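Local coordinates for protein lipid II:glycine glycyltransferase (Staphylococcus aureus, PDB 6SNR) that probably adds the first glycine of the pentaglycine bridge to the lysine of lipid II, using glycyl-tRNA(Gly) as donor, during peptidoglycan synthesis, at residues S184-E187 with G188-T191; E366-G369 with L370-K374. All blocks are in the same frame, centred on the assembly; numbering follows the deposited sequence.

The two contacts lie toward opposite edges of one seven-stranded mixed sheet. Contact 1 (184-191) comes first along the chain, where outermost strand 180-183 turns into helix 189-202. Contact 2 (366-374) follows much later: it covers the entry to helix 368-374 and the helix itself, after strand 351-356 and before strand 380-383, the outermost strand on the other side. Their centres are 28 Å apart and their nearest atoms about 17 Å, so they do not touch. Between them in sequence come the long helices 235-262 and 267-297 and four strands of the sheet, 351-356 among them. Both contacts thus shape local turns at which the chain of this monomeric FemABX-family enzyme enters a helix beside that sheet.

Contact 1 of 2, residues S184-E187 with G188-T191; sequences SDRE and GLKT
The backbone N of Gly-188 is held by two oxygens of Asp-185. OD1 takes it at 3.0 Å, met nearly along the C-O axis of the carboxylate, while the backbone O of Asp-185 adds a weak, bent bond (N-H...O 125°). An aspartate suits this place because its short side chain can fold back on its own turn: with chi1 at 60°, CG lies between the backbone N and carbonyl carbon, and OD1 reaches the amide three residues on. Gly-188 is buried, and having no side chain it lets the hydroxyl of Ser-184 lie close, OG being 3.4 Å from Gly-188 CA.

Glu-187, on the exposed side, bends at chi2 (69°) to lie alongside Lys-190, where its OE2 touches the lysine CD at 3.7 Å. The opposite charges remain apart, with Lys-190 NZ 5.0 Å from Glu-187 OE2, so any attraction between them is probably modest and shared with solvent.

Further bonds of the same three-residue spacing follow. Leu-189 N reaches Arg-186 O at 3.0 Å, and Lys-190 N makes a weak bond to Glu-187 O. This tightly wound turn takes the chain from edge strand 180-183 into helix 189-202, in the mixed sheet flanked by helices of a FemAB-family protein, whose domains are related to the acetyltransferase (GNAT) fold.

Leu-189 sends its branched side chain inward, against Leu-228 and Leu-308 of the sheet and Tyr-217 of helix 210-220. Its CD1 also lies 4.1 Å from CG of Arg-186, whose extended chain carries the guanidinium to a salt bridge with Asp-218.

Contact 2 of 2, residues E366-G369 with L370-K374; sequences EHYG and LWAFK
Tyr-368 O is gripped by two amides: Ala-372 N at 3.0 Å in a nearly straight bond (N-H...O 169°), and Trp-371 N in a weak, bent one. The first is a regular alpha-helical bond, and Phe-373 N repeats it to Gly-369 O at 3.0 Å. Small Ala-372 leaves room for the ring of Tyr-368 beside it, CE2 lying 3.9 Å from the alanine CB. With CG of Tyr-368 anti to the backbone N (chi1 179°), the ring slants outward and toward the C-terminal end of the helix, and its CE1 meets the edge of the Trp-371 indole at CD1, 4.2 Å away. The tyrosine also touches a crystal neighbour, so its pose in solution may differ.

His-367 is the N-cap residue of this short helix, and its imidazole lies beside Leu-370, ND1 being 4.2 Å from the leucine CD1. Glu-366 CG covers one face of that ring. The broad indole of Trp-371 also reaches Met-148 of strand 146-151, and the long chain of Lys-374 carries its ammonium to the carbonyls of Phe-354 and Gly-356, tying the helix to the sheet.

Leu-370 N makes a weak bond to His-367 O and also donates to a water at 3.2 Å, which in turn donates to Glu-366 O. Water thus supplements the bonding of a first-turn amide, as expected where a helix begins near solvent.

Contact 1 of 2, residues S184-E187 with G188-T191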
ATOM      1  N   SER A 184      11.092  -6.465  -7.490  1.00 22.68           N
ATOM      2  CA  SER A 184      12.179  -7.275  -6.955  1.00 23.25           C
ATOM      3  C   SER A 184      11.689  -8.670  -6.512  1.00 25.26           C
ATOM      4  O   SER A 184      10.597  -9.105  -6.931  1.00 25.27           O
ATOM      5  CB  SER A 184      12.890  -6.533  -5.824  1.00 26.13           C
ATOM      6  OG  SER A 184      14.122  -7.130  -5.419  1.00 27.50           O
ATOM      7  N   ASP A 185      12.524  -9.327  -5.711  1.00 27.02           N
ATOM      8  CA  ASP A 185      12.284 -10.669  -5.187  1.00 28.15           C
ATOM      9  C   ASP A 185      12.642 -10.773  -3.704  1.00 24.74           C
ATOM     10  O   ASP A 185      12.996  -9.801  -3.008  1.00 26.74           O
ATOM     11  CB  ASP A 185      13.094 -11.704  -5.994  1.00 30.69           C
ATOM     12  CG  ASP A 185      14.598 -11.448  -5.944  1.00 32.02           C
ATOM     13  OD1 ASP A 185      15.066 -10.737  -5.050  1.00 34.24           O
ATOM     14  OD2 ASP A 185      15.306 -11.950  -6.834  1.00 38.95           O
ATOM     15  N   ARG A 186      12.547 -11.974  -3.162  1.00 24.89           N
ATOM     16  CA  ARG A 186      12.854 -12.134  -1.754  1.00 25.59           C
ATOM     17  C   ARG A 186      14.243 -11.637  -1.351  1.00 26.43           C
ATOM     18  O   ARG A 186      14.410 -11.044  -0.280  1.00 25.72           O
ATOM     19  CB  ARG A 186      12.689 -13.605  -1.348  1.00 27.34           C
ATOM     20  CG  ARG A 186      12.741 -13.819   0.140  1.00 28.85           C
ATOM     21  CD  ARG A 186      12.646 -15.321   0.456  1.00 30.40           C
ATOM     22  NE  ARG A 186      12.331 -15.567   1.851  1.00 33.38           N
ATOM     23  CZ  ARG A 186      13.193 -15.874   2.825  1.00 34.43           C
ATOM     24  NH1 ARG A 186      12.740 -16.077   4.054  1.00 34.56           N
ATOM     25  NH2 ARG A 186      14.505 -15.933   2.605  1.00 35.26           N
ATOM     26  N   GLU A 187      15.242 -11.892  -2.197  1.00 31.61           N
ATOM     27  CA  GLU A 187      16.606 -11.425  -1.923  1.00 32.97           C
ATOM     28  C   GLU A 187      16.659  -9.888  -1.816  1.00 28.17           C
ATOM     29  O   GLU A 187      17.463  -9.353  -1.062  1.00 29.23           O
ATOM     30  CB  GLU A 187      17.593 -11.933  -2.978  1.00 37.84           C
ATOM     31  CG  GLU A 187      19.049 -11.812  -2.548  1.00 46.94           C
ATOM     32  CD  GLU A 187      19.401 -12.771  -1.413  1.00 52.01           C
ATOM     33  OE1 GLU A 187      19.260 -14.000  -1.610  1.00 58.72           O
ATOM     34  OE2 GLU A 187      19.816 -12.295  -0.329  1.00 53.87           O
ATOM     35  N   GLY A 188      15.753  -9.213  -2.520  1.00 25.91           N
ATOM     36  CA  GLY A 188      15.601  -7.744  -2.424  1.00 26.38           C
ATOM     37  C   GLY A 188      15.255  -7.217  -1.043  1.00 24.79           C
ATOM     38  O   GLY A 188      15.440  -6.007  -0.716  1.00 22.99           O
ATOM     39  N   LEU A 189      14.736  -8.088  -0.167  1.00 25.11           N
ATOM     40  CA  LEU A 189      14.341  -7.631   1.155  1.00 25.23           C
ATOM     41  C   LEU A 189      15.519  -7.180   2.021  1.00 26.42           C
ATOM     42  O   LEU A 189      15.315  -6.477   2.995  1.00 26.58           O
ATOM     43  CB  LEU A 189      13.501  -8.693   1.922  1.00 25.70           C
ATOM     44  CG  LEU A 189      12.122  -8.939   1.284  1.00 28.07           C
ATOM     45  CD1 LEU A 189      11.493 -10.243   1.803  1.00 27.10           C
ATOM     46  CD2 LEU A 189      11.150  -7.770   1.435  1.00 28.60           C
ATOM     47  N   LYS A 190      16.746  -7.609   1.686  1.00 30.07           N
ATOM     48  CA  LYS A 190      17.917  -7.187   2.455  1.00 31.73           C
ATOM     49  C   LYS A 190      18.215  -5.726   2.192  1.00 26.25           C
ATOM     50  O   LYS A 190      18.379  -4.974   3.139  1.00 29.63           O
ATOM     51  CB  LYS A 190      19.150  -8.042   2.171  1.00 36.88           C
ATOM     52  CG  LYS A 190      19.143  -9.394   2.878  1.00 42.64           C
ATOM     53  CD  LYS A 190      20.410 -10.201   2.609  1.00 46.26           C
ATOM     54  CE  LYS A 190      21.671  -9.436   3.000  1.00 49.79           C
ATOM     55  NZ  LYS A 190      22.893 -10.298   3.050  1.00 53.17           N
ATOM     56  N   THR A 191      18.131  -5.328   0.926  1.00 28.66           N
ATOM     57  CA  THR A 191      18.159  -3.910   0.533  1.00 27.70           C
ATOM     58  C   THR A 191      17.014  -3.136   1.199  1.00 26.81           C
ATOM     59  O   THR A 191      17.200  -2.065   1.801  1.00 26.20           O
ATOM     60  CB  THR A 191      18.127  -3.782  -1.010  1.00 26.60           C
ATOM     61  OG1 THR A 191      19.313  -4.395  -1.569  1.00 29.29           O
ATOM     62  CG2 THR A 191      18.073  -2.286  -1.437  1.00 26.85           C
TER

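Contact 2 of 2, residues E366-G369 with L370-K374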
ATOM      1  N   GLU A 366       0.838  13.989  16.383  1.00 34.88           N
ATOM      2  CA  GLU A 366       1.824  12.970  16.001  1.00 34.22           C
ATOM      3  C   GLU A 366       1.651  12.420  14.578  1.00 30.59           C
ATOM      4  O   GLU A 366       2.627  11.997  13.954  1.00 33.83           O
ATOM      5  CB  GLU A 366       1.862  11.823  17.013  1.00 38.20           C
ATOM      6  CG  GLU A 366       0.530  11.166  17.326  1.00 41.12           C
ATOM      7  CD  GLU A 366       0.658   9.990  18.290  1.00 44.43           C
ATOM      8  OE1 GLU A 366      -0.045   9.992  19.314  1.00 51.16           O
ATOM      9  OE2 GLU A 366       1.445   9.053  18.034  1.00 50.08           O
ATOM     10  N   HIS A 367       0.418  12.450  14.076  1.00 28.67           N
ATOM     11  CA  HIS A 367       0.105  11.903  12.746  1.00 28.93           C
ATOM     12  C   HIS A 367      -0.012  12.920  11.583  1.00 27.95           C
ATOM     13  O   HIS A 367      -0.414  12.564  10.465  1.00 26.24           O
ATOM     14  CB  HIS A 367      -1.189  11.073  12.811  1.00 29.46           C
ATOM     15  CG  HIS A 367      -1.213  10.084  13.927  1.00 30.18           C
ATOM     16  ND1 HIS A 367      -0.223   9.147  14.112  1.00 31.25           N
ATOM     17  CD2 HIS A 367      -2.117   9.870  14.910  1.00 32.79           C
ATOM     18  CE1 HIS A 367      -0.502   8.414  15.168  1.00 31.38           C
ATOM     19  NE2 HIS A 367      -1.636   8.840  15.680  1.00 32.55           N
ATOM     20  N   TYR A 368       0.344  14.196  11.798  1.00 26.19           N
ATOM     21  CA  TYR A 368       0.252  15.151  10.723  1.00 26.29           C
ATOM     22  C   TYR A 368       1.018  14.740   9.450  1.00 24.04           C
ATOM     23  O   TYR A 368       0.530  14.909   8.334  1.00 22.73           O
ATOM     24  CB  TYR A 368       0.753  16.542  11.191  1.00 27.86           C
ATOM     25  CG  TYR A 368       0.687  17.535  10.070  1.00 28.65           C
ATOM     26  CD1 TYR A 368      -0.526  18.059   9.666  1.00 31.49           C
ATOM     27  CD2 TYR A 368       1.835  17.915   9.369  1.00 31.65           C
ATOM     28  CE1 TYR A 368      -0.607  18.944   8.613  1.00 32.12           C
ATOM     29  CE2 TYR A 368       1.774  18.812   8.309  1.00 31.78           C
ATOM     30  CZ  TYR A 368       0.554  19.324   7.940  1.00 34.79           C
ATOM     31  OH  TYR A 368       0.479  20.208   6.896  1.00 38.51           O
ATOM     32  N   GLY A 369       2.207  14.167   9.601  1.00 23.73           N
ATOM     33  CA  GLY A 369       3.019  13.851   8.448  1.00 23.46           C
ATOM     34  C   GLY A 369       2.333  12.838   7.534  1.00 22.74           C
ATOM     35  O   GLY A 369       2.417  12.926   6.292  1.00 22.59           O
ATOM     36  N   LEU A 370       1.601  11.909   8.143  1.00 22.80           N
ATOM     37  CA  LEU A 370       0.837  10.947   7.316  1.00 20.04           C
ATOM     38  C   LEU A 370      -0.207  11.619   6.441  1.00 19.53           C
ATOM     39  O   LEU A 370      -0.450  11.201   5.302  1.00 19.71           O
ATOM     40  CB  LEU A 370       0.126   9.907   8.193  1.00 21.36           C
ATOM     41  CG  LEU A 370       1.038   9.029   9.041  1.00 22.74           C
ATOM     42  CD1 LEU A 370       0.241   8.227  10.054  1.00 24.11           C
ATOM     43  CD2 LEU A 370       1.880   8.115   8.178  1.00 25.67           C
ATOM     44  N   TRP A 371      -0.860  12.641   6.997  1.00 21.15           N
ATOM     45  CA  TRP A 371      -1.904  13.361   6.254  1.00 20.22           C
ATOM     46  C   TRP A 371      -1.269  14.166   5.120  1.00 22.46           C
ATOM     47  O   TRP A 371      -1.734  14.093   3.979  1.00 21.20           O
ATOM     48  CB  TRP A 371      -2.668  14.247   7.204  1.00 20.84           C
ATOM     49  CG  TRP A 371      -3.588  15.232   6.584  1.00 21.53           C
ATOM     50  CD1 TRP A 371      -3.353  16.582   6.452  1.00 24.68           C
ATOM     51  CD2 TRP A 371      -4.901  15.004   6.081  1.00 21.73           C
ATOM     52  NE1 TRP A 371      -4.434  17.187   5.889  1.00 23.77           N
ATOM     53  CE2 TRP A 371      -5.403  16.243   5.644  1.00 24.55           C
ATOM     54  CE3 TRP A 371      -5.721  13.866   5.954  1.00 21.00           C
ATOM     55  CZ2 TRP A 371      -6.671  16.372   5.109  1.00 23.89           C
ATOM     56  CZ3 TRP A 371      -6.966  13.996   5.416  1.00 22.80           C
ATOM     57  CH2 TRP A 371      -7.441  15.244   4.988  1.00 25.14           C
ATOM     58  N   ALA A 372      -0.183  14.880   5.444  1.00 23.25           N
ATOM     59  CA  ALA A 372       0.521  15.736   4.483  1.00 25.20           C
ATOM     60  C   ALA A 372       1.027  14.952   3.266  1.00 25.40           C
ATOM     61  O   ALA A 372       0.978  15.427   2.114  1.00 25.50           O
ATOM     62  CB  ALA A 372       1.684  16.439   5.188  1.00 27.56           C
ATOM     63  N   PHE A 373       1.533  13.747   3.539  1.00 23.34           N
ATOM     64  CA  PHE A 373       2.045  12.821   2.545  1.00 24.47           C
ATOM     65  C   PHE A 373       0.891  12.266   1.723  1.00 22.08           C
ATOM     66  O   PHE A 373       0.907  12.344   0.502  1.00 21.43           O
ATOM     67  CB  PHE A 373       2.848  11.698   3.230  1.00 24.57           C
ATOM     68  CG  PHE A 373       2.966  10.416   2.450  1.00 25.20           C
ATOM     69  CD1 PHE A 373       3.358  10.393   1.133  1.00 27.52           C
ATOM     70  CD2 PHE A 373       2.790   9.199   3.110  1.00 26.35           C
ATOM     71  CE1 PHE A 373       3.492   9.189   0.440  1.00 27.48           C
ATOM     72  CE2 PHE A 373       2.922   8.010   2.433  1.00 28.08           C
ATOM     73  CZ  PHE A 373       3.292   8.003   1.101  1.00 27.73           C
ATOM     74  N   LYS A 374      -0.107  11.648   2.388  1.00 20.39           N
ATOM     75  CA  LYS A 374      -1.057  10.869   1.639  1.00 19.96           C
ATOM     76  C   LYS A 374      -2.058  11.731   0.830  1.00 19.93           C
ATOM     77  O   LYS A 374      -2.501  11.312  -0.220  1.00 19.67           O
ATOM     78  CB  LYS A 374      -1.774   9.876   2.588  1.00 19.39           C
ATOM     79  CG  LYS A 374      -0.780   8.905   3.183  1.00 19.24           C
ATOM     80  CD  LYS A 374      -1.380   8.097   4.356  1.00 18.24           C
ATOM     81  CE  LYS A 374      -0.335   7.263   5.093  1.00 18.99           C
ATOM     82  NZ  LYS A 374      -0.916   6.122   5.927  1.00 17.17           N
TER
HETATM   83  O   HOH W   1       2.964  11.456  11.029  1.00 31.76           O